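Local atomic coordinates of CCHC-type domain-containing protein (Trypanosoma brucei brucei, PDB entry 7C45), a protein that binds uridine-rich RNA and zinc and, as an RNase D, probably trims guide RNAs from the 3' end in trypanosomes. Residues Asp123-Thr129 / Arg141-Val147; Val69-Phe73 / Ala188-Arg193. All coordinates share one frame; numbering follows the deposited sequence.

Interaction 1: residues Asp123-Thr129 / Arg141-Val147. With nucleotides of chain B.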
loop_
_atom_site.group_PDB
_atom_site.type_symbol
_atom_site.label_atom_id
_atom_site.label_comp_id
_atom_site.label_asym_id
_atom_site.label_seq_id
_atom_site.Cartn_x
_atom_site.Cartn_y
_atom_site.Cartn_z
ATOM N N ASP A 123 -2.914 4.108 5.673
ATOM C CA ASP A 123 -2.178 2.953 5.173
ATOM C C ASP A 123 -3.197 1.904 4.748
ATOM O O ASP A 123 -3.899 1.329 5.586
ATOM C CB ASP A 123 -1.227 2.430 6.246
ATOM C CG ASP A 123 -0.365 1.276 5.770
ATOM O OD1 ASP A 123 -0.744 0.529 4.866
ATOM O OD2 ASP A 123 0.734 1.122 6.345
ATOM N N LEU A 124 -3.306 1.674 3.445
ATOM C CA LEU A 124 -4.372 0.799 2.964
ATOM C C LEU A 124 -4.093 -0.667 3.279
ATOM O O LEU A 124 -5.033 -1.470 3.392
ATOM C CB LEU A 124 -4.577 0.998 1.468
ATOM C CG LEU A 124 -5.121 2.367 1.059
ATOM C CD1 LEU A 124 -5.425 2.354 -0.443
ATOM C CD2 LEU A 124 -6.357 2.791 1.879
ATOM N N GLN A 125 -2.824 -1.052 3.411
ATOM C CA GLN A 125 -2.546 -2.410 3.876
ATOM C C GLN A 125 -3.094 -2.610 5.275
ATOM O O GLN A 125 -3.749 -3.622 5.561
ATOM C CB GLN A 125 -1.045 -2.693 3.868
ATOM C CG GLN A 125 -0.701 -4.145 4.160
ATOM C CD GLN A 125 0.790 -4.363 4.364
ATOM O OE1 GLN A 125 1.398 -3.745 5.222
ATOM N NE2 GLN A 125 1.384 -5.225 3.545
ATOM N N VAL A 126 -2.837 -1.640 6.159
ATOM C CA VAL A 126 -3.392 -1.666 7.513
ATOM C C VAL A 126 -4.923 -1.686 7.466
ATOM O O VAL A 126 -5.567 -2.423 8.228
ATOM C CB VAL A 126 -2.859 -0.481 8.337
ATOM C CG1 VAL A 126 -3.513 -0.421 9.693
ATOM C CG2 VAL A 126 -1.341 -0.612 8.516
ATOM N N PHE A 127 -5.522 -0.871 6.584
ATOM C CA PHE A 127 -6.978 -0.884 6.398
ATOM C C PHE A 127 -7.468 -2.303 6.122
ATOM O O PHE A 127 -8.392 -2.802 6.782
ATOM C CB PHE A 127 -7.375 0.062 5.255
ATOM C CG PHE A 127 -8.742 0.722 5.429
ATOM C CD1 PHE A 127 -9.827 -0.003 5.860
ATOM C CD2 PHE A 127 -8.903 2.071 5.179
ATOM C CE1 PHE A 127 -11.090 0.597 6.013
ATOM C CE2 PHE A 127 -10.146 2.702 5.347
ATOM C CZ PHE A 127 -11.238 1.952 5.770
ATOM N N PHE A 128 -6.832 -2.981 5.172
ATOM C CA PHE A 128 -7.259 -4.337 4.839
ATOM C C PHE A 128 -7.066 -5.275 6.019
ATOM O O PHE A 128 -7.942 -6.092 6.318
ATOM C CB PHE A 128 -6.509 -4.855 3.618
ATOM C CG PHE A 128 -7.031 -6.178 3.101
ATOM C CD1 PHE A 128 -8.174 -6.221 2.317
ATOM C CD2 PHE A 128 -6.393 -7.360 3.410
ATOM C CE1 PHE A 128 -8.657 -7.428 1.844
ATOM C CE2 PHE A 128 -6.868 -8.572 2.931
ATOM C CZ PHE A 128 -7.991 -8.604 2.148
ATOM N N THR A 129 -5.929 -5.167 6.717
ATOM C CA THR A 129 -5.741 -5.993 7.907
ATOM C C THR A 129 -6.805 -5.705 8.960
ATOM O O THR A 129 -7.335 -6.635 9.572
ATOM C CB THR A 129 -4.335 -5.788 8.476
ATOM O OG1 THR A 129 -3.397 -6.249 7.510
ATOM C CG2 THR A 129 -4.160 -6.589 9.765
ATOM N N ARG A 141 -0.491 -9.002 7.582
ATOM C CA ARG A 141 -0.304 -8.042 6.500
ATOM C C ARG A 141 -0.218 -8.799 5.183
ATOM O O ARG A 141 0.686 -9.619 4.988
ATOM C CB ARG A 141 0.963 -7.211 6.699
ATOM C CG ARG A 141 0.939 -6.260 7.870
ATOM C CD ARG A 141 2.285 -5.515 7.942
ATOM N NE ARG A 141 2.361 -4.598 9.074
ATOM C CZ ARG A 141 2.027 -3.314 9.005
ATOM N NH1 ARG A 141 1.619 -2.787 7.846
ATOM N NH2 ARG A 141 2.120 -2.563 10.076
ATOM N N SER A 142 -1.132 -8.508 4.277
ATOM C CA SER A 142 -1.122 -9.138 2.969
ATOM C C SER A 142 -0.420 -8.244 1.961
ATOM O O SER A 142 -0.411 -7.020 2.087
ATOM C CB SER A 142 -2.543 -9.461 2.511
ATOM O OG SER A 142 -3.072 -10.459 3.361
ATOM N N GLY A 143 0.200 -8.877 0.977
ATOM C CA GLY A 143 0.889 -8.148 -0.063
ATOM C C GLY A 143 -0.093 -7.496 -1.027
ATOM O O GLY A 143 -1.275 -7.804 -1.067
ATOM N N MET A 144 0.442 -6.588 -1.839
ATOM C CA MET A 144 -0.374 -5.818 -2.767
ATOM C C MET A 144 -1.174 -6.710 -3.710
ATOM O O MET A 144 -2.335 -6.419 -4.018
ATOM C CB MET A 144 0.539 -4.879 -3.560
ATOM C CG MET A 144 -0.116 -4.113 -4.663
ATOM S SD MET A 144 -1.315 -2.904 -4.099
ATOM C CE MET A 144 -0.223 -1.551 -3.658
ATOM N N GLY A 145 -0.571 -7.791 -4.195
ATOM C CA GLY A 145 -1.278 -8.644 -5.139
ATOM C C GLY A 145 -2.525 -9.270 -4.543
ATOM O O GLY A 145 -3.597 -9.260 -5.152
ATOM N N TYR A 146 -2.391 -9.812 -3.332
ATOM C CA TYR A 146 -3.517 -10.404 -2.620
ATOM C C TYR A 146 -4.592 -9.371 -2.306
ATOM O O TYR A 146 -5.794 -9.648 -2.437
ATOM C CB TYR A 146 -3.012 -11.051 -1.331
ATOM C CG TYR A 146 -4.088 -11.814 -0.578
ATOM C CD1 TYR A 146 -4.948 -11.171 0.290
ATOM C CD2 TYR A 146 -4.231 -13.180 -0.747
ATOM C CE1 TYR A 146 -5.931 -11.865 0.960
ATOM C CE2 TYR A 146 -5.193 -13.886 -0.068
ATOM C CZ TYR A 146 -6.040 -13.227 0.786
ATOM O OH TYR A 146 -7.015 -13.924 1.459
ATOM N N VAL A 147 -4.189 -8.186 -1.849
ATOM C CA VAL A 147 -5.190 -7.180 -1.527
ATOM C C VAL A 147 -5.897 -6.722 -2.786
ATOM O O VAL A 147 -7.116 -6.529 -2.793
ATOM C CB VAL A 147 -4.562 -5.997 -0.782
ATOM C CG1 VAL A 147 -5.639 -4.938 -0.529
ATOM C CG2 VAL A 147 -3.949 -6.464 0.484
ATOM P P U B 6 -0.852 -19.780 0.760
ATOM O OP1 U B 6 0.265 -20.445 0.067
ATOM O OP2 U B 6 -0.872 -19.729 2.235
ATOM O "O5'" U B 6 -0.948 -18.276 0.271
ATOM C "C5'" U B 6 -1.043 -17.953 -1.105
ATOM C "C4'" U B 6 -0.620 -16.523 -1.344
ATOM O "O4'" U B 6 -1.620 -15.632 -0.788
ATOM C "C3'" U B 6 0.706 -16.114 -0.703
ATOM O "O3'" U B 6 1.301 -15.119 -1.522
ATOM C "C2'" U B 6 0.258 -15.468 0.602
ATOM O "O2'" U B 6 1.159 -14.541 1.167
ATOM C "C1'" U B 6 -1.024 -14.780 0.167
ATOM N N1 U B 6 -1.977 -14.573 1.256
ATOM C C2 U B 6 -2.114 -13.283 1.717
ATOM O O2 U B 6 -1.483 -12.341 1.267
ATOM N N3 U B 6 -3.036 -13.120 2.717
ATOM C C4 U B 6 -3.787 -14.108 3.296
ATOM O O4 U B 6 -4.567 -13.797 4.202
ATOM C C5 U B 6 -3.568 -15.422 2.770
ATOM C C6 U B 6 -2.688 -15.624 1.789
ATOM P P U B 8 4.660 -11.464 2.241
ATOM O OP1 U B 8 5.847 -12.135 2.815
ATOM O OP2 U B 8 3.342 -12.131 2.386
ATOM O "O5'" U B 8 4.660 -9.996 2.829
ATOM C "C5'" U B 8 3.453 -9.301 3.065
ATOM C "C4'" U B 8 3.737 -7.908 3.541
ATOM O "O4'" U B 8 4.503 -7.960 4.766
ATOM C "C3'" U B 8 4.569 -7.033 2.621
ATOM O "O3'" U B 8 3.787 -6.460 1.594
ATOM C "C2'" U B 8 5.149 -6.007 3.584
ATOM O "O2'" U B 8 4.171 -5.027 3.926
ATOM C "C1'" U B 8 5.392 -6.873 4.821
ATOM N N1 U B 8 6.762 -7.436 4.880
ATOM C C2 U B 8 7.758 -6.626 5.359
ATOM O O2 U B 8 7.553 -5.471 5.673
ATOM N N3 U B 8 9.002 -7.219 5.417
ATOM C C4 U B 8 9.278 -8.533 5.073
ATOM O O4 U B 8 10.429 -8.968 5.175
ATOM C C5 U B 8 8.169 -9.308 4.614
ATOM C C6 U B 8 6.964 -8.742 4.540
ATOM P P U B 9 4.447 -6.088 0.177
ATOM O OP1 U B 9 3.336 -5.577 -0.663
ATOM O OP2 U B 9 5.221 -7.275 -0.254
ATOM O "O5'" U B 9 5.484 -4.941 0.550
ATOM C "C5'" U B 9 5.103 -3.571 0.610
ATOM C "C4'" U B 9 6.224 -2.648 1.055
ATOM O "O4'" U B 9 6.839 -3.108 2.280
ATOM C "C3'" U B 9 7.401 -2.459 0.112
ATOM O "O3'" U B 9 7.108 -1.590 -0.955
ATOM C "C2'" U B 9 8.492 -1.941 1.039
ATOM O "O2'" U B 9 8.325 -0.558 1.331
ATOM C "C1'" U B 9 8.199 -2.733 2.308
ATOM N N1 U B 9 9.022 -3.953 2.392
ATOM C C2 U B 9 10.365 -3.817 2.747
ATOM O O2 U B 9 10.903 -2.756 2.992
ATOM N N3 U B 9 11.079 -4.984 2.805
ATOM C C4 U B 9 10.600 -6.251 2.546
ATOM O O4 U B 9 11.370 -7.206 2.639
ATOM C C5 U B 9 9.213 -6.308 2.182
ATOM C C6 U B 9 8.483 -5.185 2.117
HETATM O O HOH W 1 1.836 0.124 8.620
HETATM O O HOH W 2 -3.161 -6.558 4.788
#
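Gln125, its CG anti to the backbone N (chi1 -172°) and its chain extended to CD, crosses the straight chain of Arg141 at about a right angle. Arg141 NH1 donates to Gln125 OE1 at 2.8 Å, with the oxygen in the guanidinium plane. With OE1 engaged as acceptor, the amide is turned so that NE2 donates to Ser142 O (2.9 Å), above that carbonyl plane, and to O2' of U8 of chain B (2.8 Å). A water accepts from Arg141 NH1 and donates to Asp123 OD2, which also accepts from Cys103 N, while Asp123 OD1 caps helix 124-136 through Val126 N. Arg141 also forms a salt bridge with Asp237. Further along, Val147 CG2 makes a CH-pi contact over one face of Phe128, 4.3 Å from the ring centroid. Phe128 CE2 reaches the edge of Tyr146, one face of which is covered by the nearly parallel base of U6 of chain B. The Gln125 bond to a 2'-hydroxyl, a group DNA lacks, is consistent with a preference for RNA. Ser142 OG accepts from N3 of U6 at 2.7 Å, a donor that cytosine usually lacks, which may help favour uracil.

Interaction 2: residues Val69-Phe73 / Ala188-Arg193. With CA (calcium ion), chain E.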
loop_
_atom_site.group_PDB
_atom_site.type_symbol
_atom_site.label_atom_id
_atom_site.label_comp_id
_atom_site.label_asym_id
_atom_site.label_seq_id
_atom_site.Cartn_x
_atom_site.Cartn_y
_atom_site.Cartn_z
ATOM N N VAL A 69 -2.072 11.228 -13.877
ATOM C CA VAL A 69 -0.667 10.981 -14.164
ATOM C C VAL A 69 -0.033 10.370 -12.921
ATOM O O VAL A 69 -0.488 10.604 -11.802
ATOM C CB VAL A 69 0.082 12.283 -14.567
ATOM C CG1 VAL A 69 0.296 13.174 -13.371
ATOM C CG2 VAL A 69 1.419 11.984 -15.234
ATOM N N VAL A 70 1.041 9.618 -13.120
ATOM C CA VAL A 70 1.890 9.152 -12.023
ATOM C C VAL A 70 3.189 9.947 -12.080
ATOM O O VAL A 70 3.900 9.899 -13.089
ATOM C CB VAL A 70 2.167 7.643 -12.126
ATOM C CG1 VAL A 70 3.189 7.196 -11.065
ATOM C CG2 VAL A 70 0.863 6.865 -12.022
ATOM N N PHE A 71 3.474 10.714 -11.036
ATOM C CA PHE A 71 4.737 11.449 -11.004
ATOM C C PHE A 71 5.809 10.524 -10.455
ATOM O O PHE A 71 5.611 9.916 -9.404
ATOM C CB PHE A 71 4.636 12.698 -10.135
ATOM C CG PHE A 71 3.731 13.784 -10.695
ATOM C CD1 PHE A 71 4.008 14.371 -11.913
ATOM C CD2 PHE A 71 2.640 14.243 -9.948
ATOM C CE1 PHE A 71 3.200 15.381 -12.407
ATOM C CE2 PHE A 71 1.815 15.244 -10.431
ATOM C CZ PHE A 71 2.098 15.825 -11.652
ATOM N N LEU A 72 6.930 10.410 -11.158
ATOM C CA LEU A 72 8.079 9.670 -10.648
ATOM C C LEU A 72 9.134 10.703 -10.280
ATOM O O LEU A 72 9.832 11.223 -11.153
ATOM C CB LEU A 72 8.612 8.673 -11.666
ATOM C CG LEU A 72 7.592 7.658 -12.183
ATOM C CD1 LEU A 72 8.220 6.837 -13.277
ATOM C CD2 LEU A 72 7.128 6.770 -11.027
ATOM N N PHE A 73 9.237 11.010 -8.999
ATOM C CA PHE A 73 10.185 12.022 -8.560
ATOM C C PHE A 73 11.565 11.392 -8.503
ATOM O O PHE A 73 11.795 10.477 -7.715
ATOM C CB PHE A 73 9.802 12.579 -7.197
ATOM C CG PHE A 73 8.575 13.434 -7.221
ATOM C CD1 PHE A 73 8.652 14.752 -7.640
ATOM C CD2 PHE A 73 7.349 12.927 -6.824
ATOM C CE1 PHE A 73 7.532 15.551 -7.663
ATOM C CE2 PHE A 73 6.215 13.732 -6.829
ATOM C CZ PHE A 73 6.313 15.047 -7.241
ATOM N N ALA A 188 8.193 1.040 -11.270
ATOM C CA ALA A 188 8.039 1.984 -10.173
ATOM C C ALA A 188 6.670 2.648 -10.177
ATOM O O ALA A 188 6.181 3.043 -9.120
ATOM C CB ALA A 188 9.133 3.057 -10.228
ATOM N N ALA A 189 6.049 2.805 -11.344
ATOM C CA ALA A 189 4.782 3.529 -11.397
ATOM C C ALA A 189 3.596 2.705 -10.920
ATOM O O ALA A 189 2.575 3.281 -10.559
ATOM C CB ALA A 189 4.492 3.998 -12.822
ATOM N N GLY A 190 3.723 1.380 -10.883
ATOM C CA GLY A 190 2.542 0.537 -10.749
ATOM C C GLY A 190 1.847 0.668 -9.407
ATOM O O GLY A 190 0.622 0.762 -9.342
ATOM N N ASP A 191 2.611 0.674 -8.312
ATOM C CA ASP A 191 1.966 0.569 -7.006
ATOM C C ASP A 191 1.048 1.749 -6.701
ATOM O O ASP A 191 -0.020 1.553 -6.111
ATOM C CB ASP A 191 2.993 0.421 -5.894
ATOM C CG ASP A 191 3.611 -0.952 -5.848
ATOM O OD1 ASP A 191 3.046 -1.894 -6.433
ATOM O OD2 ASP A 191 4.673 -1.086 -5.215
ATOM N N VAL A 192 1.440 2.983 -7.060
ATOM C CA VAL A 192 0.606 4.109 -6.648
ATOM C C VAL A 192 -0.702 4.129 -7.427
ATOM O O VAL A 192 -1.720 4.586 -6.903
ATOM C CB VAL A 192 1.323 5.464 -6.764
ATOM C CG1 VAL A 192 2.335 5.639 -5.604
ATOM C CG2 VAL A 192 1.967 5.649 -8.152
ATOM N N ARG A 193 -0.697 3.644 -8.672
ATOM C CA ARG A 193 -1.969 3.458 -9.377
ATOM C C ARG A 193 -2.873 2.521 -8.590
ATOM O O ARG A 193 -4.059 2.796 -8.392
ATOM C CB ARG A 193 -1.749 2.884 -10.781
ATOM C CG ARG A 193 -1.028 3.768 -11.778
ATOM C CD ARG A 193 -1.185 3.176 -13.175
ATOM N NE ARG A 193 -0.264 3.751 -14.129
ATOM C CZ ARG A 193 0.870 3.180 -14.522
ATOM N NH1 ARG A 193 1.254 2.009 -14.022
ATOM N NH2 ARG A 193 1.648 3.795 -15.398
HETATM CA CA CA E . 6.730 0.178 -5.175
HETATM O O HOH W 3 5.678 0.149 -7.841
HETATM O O HOH W 4 7.558 -1.753 -6.504
#
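Val70 and Leu72 of the strand segment 69-73 pack against Ala188, Ala189, Val192 and Arg193 of helix 182-202, and the closest approaches are between carbon atoms. Val70 CG1, anti to the backbone N (chi1 173°), reaches Val192 CG2 at 3.5 Å and Ala189 CB at 3.9 Å; Val70 CG2 meets Arg193 CG at 3.6 Å. One valine therefore touches three helix residues spread over a little more than one turn. Leu72 uses a single branch: CD2 rests on the helix backbone, 4.0 Å from Ala189 CA, and lies 4.3 Å from Ala188 CB. The two alanines keep this side of the helix low, which lets the leucine methyl settle on the main chain itself.

The polar side-chain interactions belong to the helix segment; the strand spends its backbone bonds mainly on strands 16-19 and 57-64. Arg193 crosses Val70 at about a right angle, while its guanidinium forms a salt bridge with Glu186 and donates through NE to Tyr14 O. Asp191 binds a calcium ion through OD2 at 2.4 Å, together with Asp41, Glu43 and a phosphate of the RNA. A water bound to the same ion accepts from Asp191 N. A helix bringing Asp191 to a sheet that carries Asp41 and Glu43 builds the metal site as in DEDD-type 3'-5' exonucleases of the RNase H-like fold.

The short strand and helix axes approach to 8.7 Å at an angle of 132°. Strand 70-74 lies between strands 16-19 and 57-64 of the mixed sheet, and helix 182-202 covers one side of it; Val192 also touches Cys63 on strand 57-64 and Ala39 and Asp41 on strand 37-44. On the other side, Phe71 and Phe73 pack against helix 22-33.

Both contacts are buried and belong to the 3'-5' exonuclease part of the protein, their centres about 18 Å apart. Interaction 1 joins the start of helix 124-136 to the loop and first turn of helix 144-152; it mixes a polar half round Gln125 and Arg141 with an apolar half round Phe128. Interaction 2 joins the sheet to helix 182-202 and is apolar where its segments meet. Both border the RNA, interaction 1 by direct bonds to nucleotides, interaction 2 through the calcium ion held by Asp191. They share no secondary-structure element, yet helix 182-202 connects them: Met144 packs on its residues His194, Ile195 and Leu198, and Met144 CE lies 4.0 Å from Asp191 O.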